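Local coordinates for protein prophenoloxidase b (Marsupenaeus japonicus, PDB 3WKY) that is the hemolymph zymogen of a type 3 copper phenoloxidase that, once activated, probably oxidises monophenols and o-diphenols at a dicopper–oxygen site, at residues A231-E236 with V392-H397; W189-N194 with D257-H262. One frame throughout, in Å; residues are numbered along the deposited sequence.

The two contacts lie side by side in the copper-containing domain, their centres about 12 Å apart. Their segments alternate along the chain: 189-194, 231-236, 257-262, then 392-397, so the two connections cross along the chain. Contact 1 joins helix 218-239 to helix 391-409 in the buried core; contact 2 ties the turn between helices 187-190 and 193-205 to the loop between helices 218-239 and 294-310. Helix 187-190 bridges them, with Trp189 CH2 3.5 Å from Tyr233 N and Arg190 CG 3.7 Å from Phe394 CE2. Contact 1 reaches the copper site through Phe393 and His397, while the 257-262 loop of contact 2 meets a second subunit through Phe260 and His262.

Contact 1. Residues A231-E236 with V392-H397; sequences ARYNME and VFFRWH. With CUO (Cu2-o2 cluster), chain J.
Tyr233 OH takes a hydrogen bond from Arg190 NH1, which holds the far end of a ring laid flat against Phe394. The two rings form a face-to-face stack, slightly offset, with centroids 3.7 Å apart and planes inclined by 17°. The tightest spot is at the rim, where Tyr233 CE2 sits 3.3 Å from Phe394 CB, so the tyrosine overlaps the root of the phenylalanine as well as its ring. With chi1 at -179°, Tyr233 sends CG anti to its own nitrogen and carries the ring across to helix 391-409. These helices belong to the helical core around the dicopper centre of the hemocyanin family: helix 218-239 contributes His226 to that pocket, helix 391-409 contributes Phe393 and His397. The opposite face of Phe394 is occupied by Phe393, whose CD2 stands over the ring centre, while His397 CD2 covers a face of Phe393. The edge of Phe393 reaches the cluster, CE1 being 3.2 Å from O2. His397 NE2 binds copper CU2 at 2.2 Å, a metal also held by His357 and His361; the His397 ring has O1 of the cluster at its edge, near its plane.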
loop_
_atom_site.group_PDB
_atom_site.type_symbol
_atom_site.label_atom_id
_atom_site.label_comp_id
_atom_site.label_asym_id
_atom_site.label_seq_id
_atom_site.Cartn_x
_atom_site.Cartn_y
_atom_site.Cartn_z
ATOM N N ALA A 231 -19.510 27.909 -7.970
ATOM C CA ALA A 231 -19.889 27.926 -9.386
ATOM C C ALA A 231 -19.031 28.918 -10.169
ATOM O O ALA A 231 -18.521 28.597 -11.242
ATOM C CB ALA A 231 -21.368 28.264 -9.545
ATOM N N ARG A 232 -18.864 30.122 -9.631
ATOM C CA ARG A 232 -18.080 31.142 -10.326
ATOM C C ARG A 232 -16.604 30.773 -10.399
ATOM O O ARG A 232 -15.935 31.049 -11.390
ATOM C CB ARG A 232 -18.302 32.530 -9.703
ATOM C CG ARG A 232 -19.642 33.145 -10.181
ATOM C CD ARG A 232 -20.040 34.363 -9.374
ATOM N NE ARG A 232 -21.281 34.927 -9.915
ATOM C CZ ARG A 232 -21.328 35.873 -10.846
ATOM N NH1 ARG A 232 -20.208 36.380 -11.350
ATOM N NH2 ARG A 232 -22.510 36.311 -11.278
ATOM N N TYR A 233 -16.104 30.114 -9.363
ATOM C CA TYR A 233 -14.742 29.622 -9.399
ATOM C C TYR A 233 -14.562 28.658 -10.558
ATOM O O TYR A 233 -13.583 28.748 -11.305
ATOM C CB TYR A 233 -14.441 28.914 -8.095
ATOM C CG TYR A 233 -13.039 28.361 -7.949
ATOM C CD1 TYR A 233 -11.923 29.200 -7.974
ATOM C CD2 TYR A 233 -12.839 26.999 -7.730
ATOM C CE1 TYR A 233 -10.625 28.688 -7.785
ATOM C CE2 TYR A 233 -11.550 26.476 -7.549
ATOM C CZ TYR A 233 -10.455 27.328 -7.574
ATOM O OH TYR A 233 -9.186 26.818 -7.378
ATOM N N ASN A 234 -15.504 27.728 -10.708
ATOM C CA ASN A 234 -15.426 26.793 -11.820
ATOM C C ASN A 234 -15.493 27.470 -13.182
ATOM O O ASN A 234 -14.881 27.004 -14.134
ATOM C CB ASN A 234 -16.510 25.724 -11.729
ATOM C CG ASN A 234 -16.090 24.541 -10.877
ATOM O OD1 ASN A 234 -14.887 24.253 -10.727
ATOM N ND2 ASN A 234 -17.079 23.827 -10.329
ATOM N N MET A 235 -16.252 28.563 -13.294
ATOM C CA MET A 235 -16.292 29.261 -14.563
ATOM C C MET A 235 -14.945 29.889 -14.858
ATOM O O MET A 235 -14.507 29.953 -16.009
ATOM C CB MET A 235 -17.403 30.316 -14.564
ATOM C CG MET A 235 -18.744 29.710 -14.265
ATOM S SD MET A 235 -20.114 30.871 -14.456
ATOM C CE MET A 235 -21.288 29.987 -13.450
ATOM N N GLU A 236 -14.271 30.334 -13.807
ATOM C CA GLU A 236 -12.942 30.875 -13.963
ATOM C C GLU A 236 -11.973 29.744 -14.370
ATOM O O GLU A 236 -11.107 29.935 -15.244
ATOM C CB GLU A 236 -12.522 31.547 -12.646
ATOM C CG GLU A 236 -11.573 32.701 -12.782
ATOM C CD GLU A 236 -12.190 33.970 -13.379
ATOM O OE1 GLU A 236 -13.424 34.048 -13.645
ATOM O OE2 GLU A 236 -11.397 34.904 -13.591
ATOM N N VAL A 392 -7.570 24.496 -1.583
ATOM C CA VAL A 392 -8.363 23.503 -0.872
ATOM C C VAL A 392 -9.677 24.078 -0.345
ATOM O O VAL A 392 -10.607 23.326 -0.053
ATOM C CB VAL A 392 -7.572 22.803 0.259
ATOM C CG1 VAL A 392 -7.631 23.613 1.571
ATOM C CG2 VAL A 392 -8.122 21.405 0.486
ATOM N N PHE A 393 -9.764 25.403 -0.225
ATOM C CA PHE A 393 -11.049 26.023 0.120
ATOM C C PHE A 393 -12.145 25.530 -0.817
ATOM O O PHE A 393 -13.276 25.200 -0.395
ATOM C CB PHE A 393 -10.964 27.549 0.017
ATOM C CG PHE A 393 -12.273 28.237 0.312
ATOM C CD1 PHE A 393 -12.611 28.573 1.616
ATOM C CD2 PHE A 393 -13.181 28.507 -0.714
ATOM C CE1 PHE A 393 -13.836 29.192 1.894
ATOM C CE2 PHE A 393 -14.410 29.124 -0.454
ATOM C CZ PHE A 393 -14.740 29.464 0.859
ATOM N N PHE A 394 -11.821 25.501 -2.100
ATOM C CA PHE A 394 -12.835 25.173 -3.090
ATOM C C PHE A 394 -13.075 23.672 -3.191
ATOM O O PHE A 394 -14.163 23.237 -3.546
ATOM C CB PHE A 394 -12.506 25.830 -4.430
ATOM C CG PHE A 394 -12.627 27.325 -4.384
ATOM C CD1 PHE A 394 -13.844 27.944 -4.669
ATOM C CD2 PHE A 394 -11.542 28.112 -4.004
ATOM C CE1 PHE A 394 -13.972 29.335 -4.589
ATOM C CE2 PHE A 394 -11.656 29.494 -3.922
ATOM C CZ PHE A 394 -12.875 30.108 -4.230
ATOM N N ARG A 395 -12.078 22.870 -2.835
ATOM C CA ARG A 395 -12.320 21.442 -2.748
ATOM C C ARG A 395 -13.232 21.146 -1.554
ATOM O O ARG A 395 -14.121 20.297 -1.637
ATOM C CB ARG A 395 -10.987 20.672 -2.627
ATOM C CG ARG A 395 -10.053 20.850 -3.844
ATOM C CD ARG A 395 -9.060 19.664 -3.959
ATOM N NE ARG A 395 -9.804 18.407 -4.084
ATOM C CZ ARG A 395 -9.335 17.209 -3.752
ATOM N NH1 ARG A 395 -8.107 17.079 -3.250
ATOM N NH2 ARG A 395 -10.108 16.135 -3.903
ATOM N N TRP A 396 -13.005 21.843 -0.442
ATOM C CA TRP A 396 -13.847 21.668 0.736
ATOM C C TRP A 396 -15.268 22.148 0.435
ATOM O O TRP A 396 -16.254 21.482 0.767
ATOM C CB TRP A 396 -13.252 22.422 1.933
ATOM C CG TRP A 396 -13.986 22.167 3.215
ATOM C CD1 TRP A 396 -14.639 23.097 3.988
ATOM C CD2 TRP A 396 -14.168 20.896 3.875
ATOM N NE1 TRP A 396 -15.200 22.486 5.090
ATOM C CE2 TRP A 396 -14.930 21.141 5.046
ATOM C CE3 TRP A 396 -13.746 19.587 3.602
ATOM C CZ2 TRP A 396 -15.311 20.115 5.927
ATOM C CZ3 TRP A 396 -14.110 18.560 4.496
ATOM C CH2 TRP A 396 -14.877 18.837 5.648
ATOM N N HIS A 397 -15.381 23.291 -0.224
ATOM C CA HIS A 397 -16.713 23.801 -0.542
ATOM C C HIS A 397 -17.433 23.092 -1.665
ATOM O O HIS A 397 -18.662 23.130 -1.727
ATOM C CB HIS A 397 -16.732 25.325 -0.693
ATOM C CG HIS A 397 -16.912 25.983 0.623
ATOM N ND1 HIS A 397 -18.147 26.099 1.217
ATOM C CD2 HIS A 397 -16.004 26.390 1.542
ATOM C CE1 HIS A 397 -18.004 26.619 2.425
ATOM N NE2 HIS A 397 -16.716 26.801 2.637
HETATM CU CU1 CUO J . -17.351 30.721 3.914
HETATM CU CU2 CUO J . -16.110 27.419 4.642
HETATM O O1 CUO J . -17.084 29.099 5.048
HETATM O O2 CUO J . -15.555 29.527 4.565
#

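Contact 2. Residues W189-N194 with D257-H262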
loop_
_atom_site.group_PDB
_atom_site.type_symbol
_atom_site.label_atom_id
_atom_site.label_comp_id
_atom_site.label_asym_id
_atom_site.label_seq_id
_atom_site.Cartn_x
_atom_site.Cartn_y
_atom_site.Cartn_z
ATOM N N TRP A 189 -7.548 35.116 -8.757
ATOM C CA TRP A 189 -8.959 35.170 -8.401
ATOM C C TRP A 189 -9.134 34.757 -6.943
ATOM O O TRP A 189 -9.785 35.465 -6.170
ATOM C CB TRP A 189 -9.746 34.263 -9.349
ATOM C CG TRP A 189 -11.246 34.497 -9.478
ATOM C CD1 TRP A 189 -11.877 35.332 -10.368
ATOM C CD2 TRP A 189 -12.290 33.834 -8.742
ATOM N NE1 TRP A 189 -13.249 35.235 -10.218
ATOM C CE2 TRP A 189 -13.528 34.330 -9.223
ATOM C CE3 TRP A 189 -12.300 32.869 -7.722
ATOM C CZ2 TRP A 189 -14.762 33.899 -8.712
ATOM C CZ3 TRP A 189 -13.518 32.445 -7.214
ATOM C CH2 TRP A 189 -14.734 32.947 -7.721
ATOM N N ARG A 190 -8.533 33.632 -6.547
ATOM C CA ARG A 190 -8.627 33.187 -5.160
ATOM C C ARG A 190 -8.035 34.214 -4.183
ATOM O O ARG A 190 -8.524 34.373 -3.063
ATOM C CB ARG A 190 -7.913 31.831 -4.968
ATOM C CG ARG A 190 -8.590 30.639 -5.666
ATOM C CD ARG A 190 -8.072 29.318 -5.045
ATOM N NE ARG A 190 -6.613 29.320 -5.129
ATOM C CZ ARG A 190 -5.917 28.733 -6.103
ATOM N NH1 ARG A 190 -6.528 28.006 -7.035
ATOM N NH2 ARG A 190 -4.596 28.839 -6.123
ATOM N N GLU A 191 -6.988 34.910 -4.609
ATOM C CA GLU A 191 -6.294 35.850 -3.732
ATOM C C GLU A 191 -6.807 37.288 -3.876
ATOM O O GLU A 191 -6.341 38.184 -3.179
ATOM C CB GLU A 191 -4.783 35.764 -3.966
ATOM C CG GLU A 191 -4.206 34.394 -3.519
ATOM C CD GLU A 191 -2.753 34.173 -3.911
ATOM O OE1 GLU A 191 -2.117 35.099 -4.463
ATOM O OE2 GLU A 191 -2.233 33.058 -3.655
ATOM N N ASP A 192 -7.787 37.487 -4.753
ATOM C CA ASP A 192 -8.373 38.819 -4.967
ATOM C C ASP A 192 -8.782 39.423 -3.626
ATOM O O ASP A 192 -9.548 38.821 -2.871
ATOM C CB ASP A 192 -9.586 38.720 -5.899
ATOM C CG ASP A 192 -10.220 40.082 -6.192
ATOM O OD1 ASP A 192 -10.808 40.684 -5.271
ATOM O OD2 ASP A 192 -10.148 40.540 -7.348
ATOM N N MET A 193 -8.242 40.595 -3.299
ATOM C CA MET A 193 -8.469 41.142 -1.960
ATOM C C MET A 193 -9.934 41.477 -1.691
ATOM O O MET A 193 -10.403 41.365 -0.554
ATOM C CB MET A 193 -7.548 42.341 -1.684
ATOM C CG MET A 193 -7.803 43.563 -2.546
ATOM S SD MET A 193 -6.615 44.863 -2.103
ATOM C CE MET A 193 -5.055 44.000 -2.368
ATOM N N ASN A 194 -10.669 41.862 -2.732
ATOM C CA ASN A 194 -12.085 42.152 -2.566
ATOM C C ASN A 194 -12.907 40.886 -2.322
ATOM O O ASN A 194 -13.879 40.894 -1.562
ATOM C CB ASN A 194 -12.623 42.898 -3.786
ATOM C CG ASN A 194 -12.000 44.275 -3.948
ATOM O OD1 ASN A 194 -11.829 45.009 -2.979
ATOM N ND2 ASN A 194 -11.648 44.622 -5.182
ATOM N N ASP A 257 -2.915 19.036 -3.562
ATOM C CA ASP A 257 -2.330 20.362 -3.752
ATOM C C ASP A 257 -2.198 21.137 -2.454
ATOM O O ASP A 257 -3.204 21.476 -1.814
ATOM C CB ASP A 257 -3.158 21.169 -4.753
ATOM C CG ASP A 257 -3.256 20.483 -6.088
ATOM O OD1 ASP A 257 -2.200 20.056 -6.607
ATOM O OD2 ASP A 257 -4.383 20.340 -6.599
ATOM N N GLY A 258 -0.952 21.415 -2.074
ATOM C CA GLY A 258 -0.693 22.217 -0.898
ATOM C C GLY A 258 -0.865 23.690 -1.242
ATOM O O GLY A 258 -1.320 24.039 -2.343
ATOM N N TYR A 259 -0.507 24.555 -0.302
ATOM C CA TYR A 259 -0.612 25.994 -0.522
ATOM C C TYR A 259 0.325 26.707 0.443
ATOM O O TYR A 259 0.342 26.423 1.637
ATOM C CB TYR A 259 -2.066 26.470 -0.358
ATOM C CG TYR A 259 -2.209 27.967 -0.563
ATOM C CD1 TYR A 259 -1.863 28.556 -1.777
ATOM C CD2 TYR A 259 -2.654 28.796 0.473
ATOM C CE1 TYR A 259 -1.957 29.930 -1.967
ATOM C CE2 TYR A 259 -2.765 30.173 0.285
ATOM C CZ TYR A 259 -2.404 30.730 -0.928
ATOM O OH TYR A 259 -2.495 32.098 -1.119
ATOM N N PHE A 260 1.136 27.603 -0.104
ATOM C CA PHE A 260 2.046 28.413 0.685
ATOM C C PHE A 260 1.593 29.874 0.530
ATOM O O PHE A 260 1.824 30.496 -0.505
ATOM C CB PHE A 260 3.475 28.221 0.175
ATOM C CG PHE A 260 4.049 26.840 0.459
ATOM C CD1 PHE A 260 3.574 25.708 -0.209
ATOM C CD2 PHE A 260 5.063 26.683 1.395
ATOM C CE1 PHE A 260 4.109 24.436 0.071
ATOM C CE2 PHE A 260 5.600 25.426 1.680
ATOM C CZ PHE A 260 5.131 24.307 1.023
ATOM N N PRO A 261 0.929 30.412 1.555
ATOM C CA PRO A 261 0.256 31.716 1.415
ATOM C C PRO A 261 1.185 32.929 1.258
ATOM O O PRO A 261 0.772 33.944 0.677
ATOM C CB PRO A 261 -0.561 31.830 2.717
ATOM C CG PRO A 261 0.158 30.936 3.699
ATOM C CD PRO A 261 0.653 29.772 2.855
ATOM N N HIS A 262 2.412 32.826 1.760
ATOM C CA HIS A 262 3.345 33.959 1.774
ATOM C C HIS A 262 2.746 35.188 2.466
ATOM O O HIS A 262 2.813 36.299 1.942
ATOM C CB HIS A 262 3.818 34.290 0.352
ATOM C CG HIS A 262 4.641 33.203 -0.274
ATOM N ND1 HIS A 262 4.084 32.160 -0.984
ATOM C CD2 HIS A 262 5.977 32.985 -0.274
ATOM C CE1 HIS A 262 5.044 31.354 -1.404
ATOM N NE2 HIS A 262 6.201 31.835 -0.993
#
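Tyr259 OH donates to Glu191 OE2 over 2.7 Å, the two side chains reaching for each other from opposite directions. The oxygen lies at the edge of the phenol ring, near its plane, whereas the hydroxyl approaches from above the carboxylate, 43° out of that plane. Glu191 is extended beyond CG, and a chi1 of 179° swings the Tyr259 ring away from its backbone nitrogen and out of the loop to meet it. Arg389 NH2 adds a long, weak ion pair to the same OE2.

Packing comes from outside the segments: Pro391, at the start of helix 391-409, lies against both Tyr259 and Arg190. Within the loop, Pro261 N sits over one face of the Tyr259 ring, offset toward the rim.

Further hydrogen bonds hold each segment. Asp192 is the N-cap of helix 193-205: OD1 accepts a weak bond from Asn194 N at 2.8 Å and a bond from Leu195 N, while OD2 accepts from Asn577 ND2. On the other side, His262 ND1 makes a weak bond to Phe260 O, also 2.8 Å.

The loop continues to the subunit boundary, where Phe260 stacks on His374 of the second subunit and His262 NE2 bonds to Ser375 O of that subunit. Carbonyl oxygens at both imidazole nitrogens, one through a weak bond, would be compatible with a protonated His262, though they do not prove it. At Glu191 itself, the hydroxyl and the distant guanidinium of Arg389 would both favour an ionised carboxylate, whose charge probably strengthens the phenol bond.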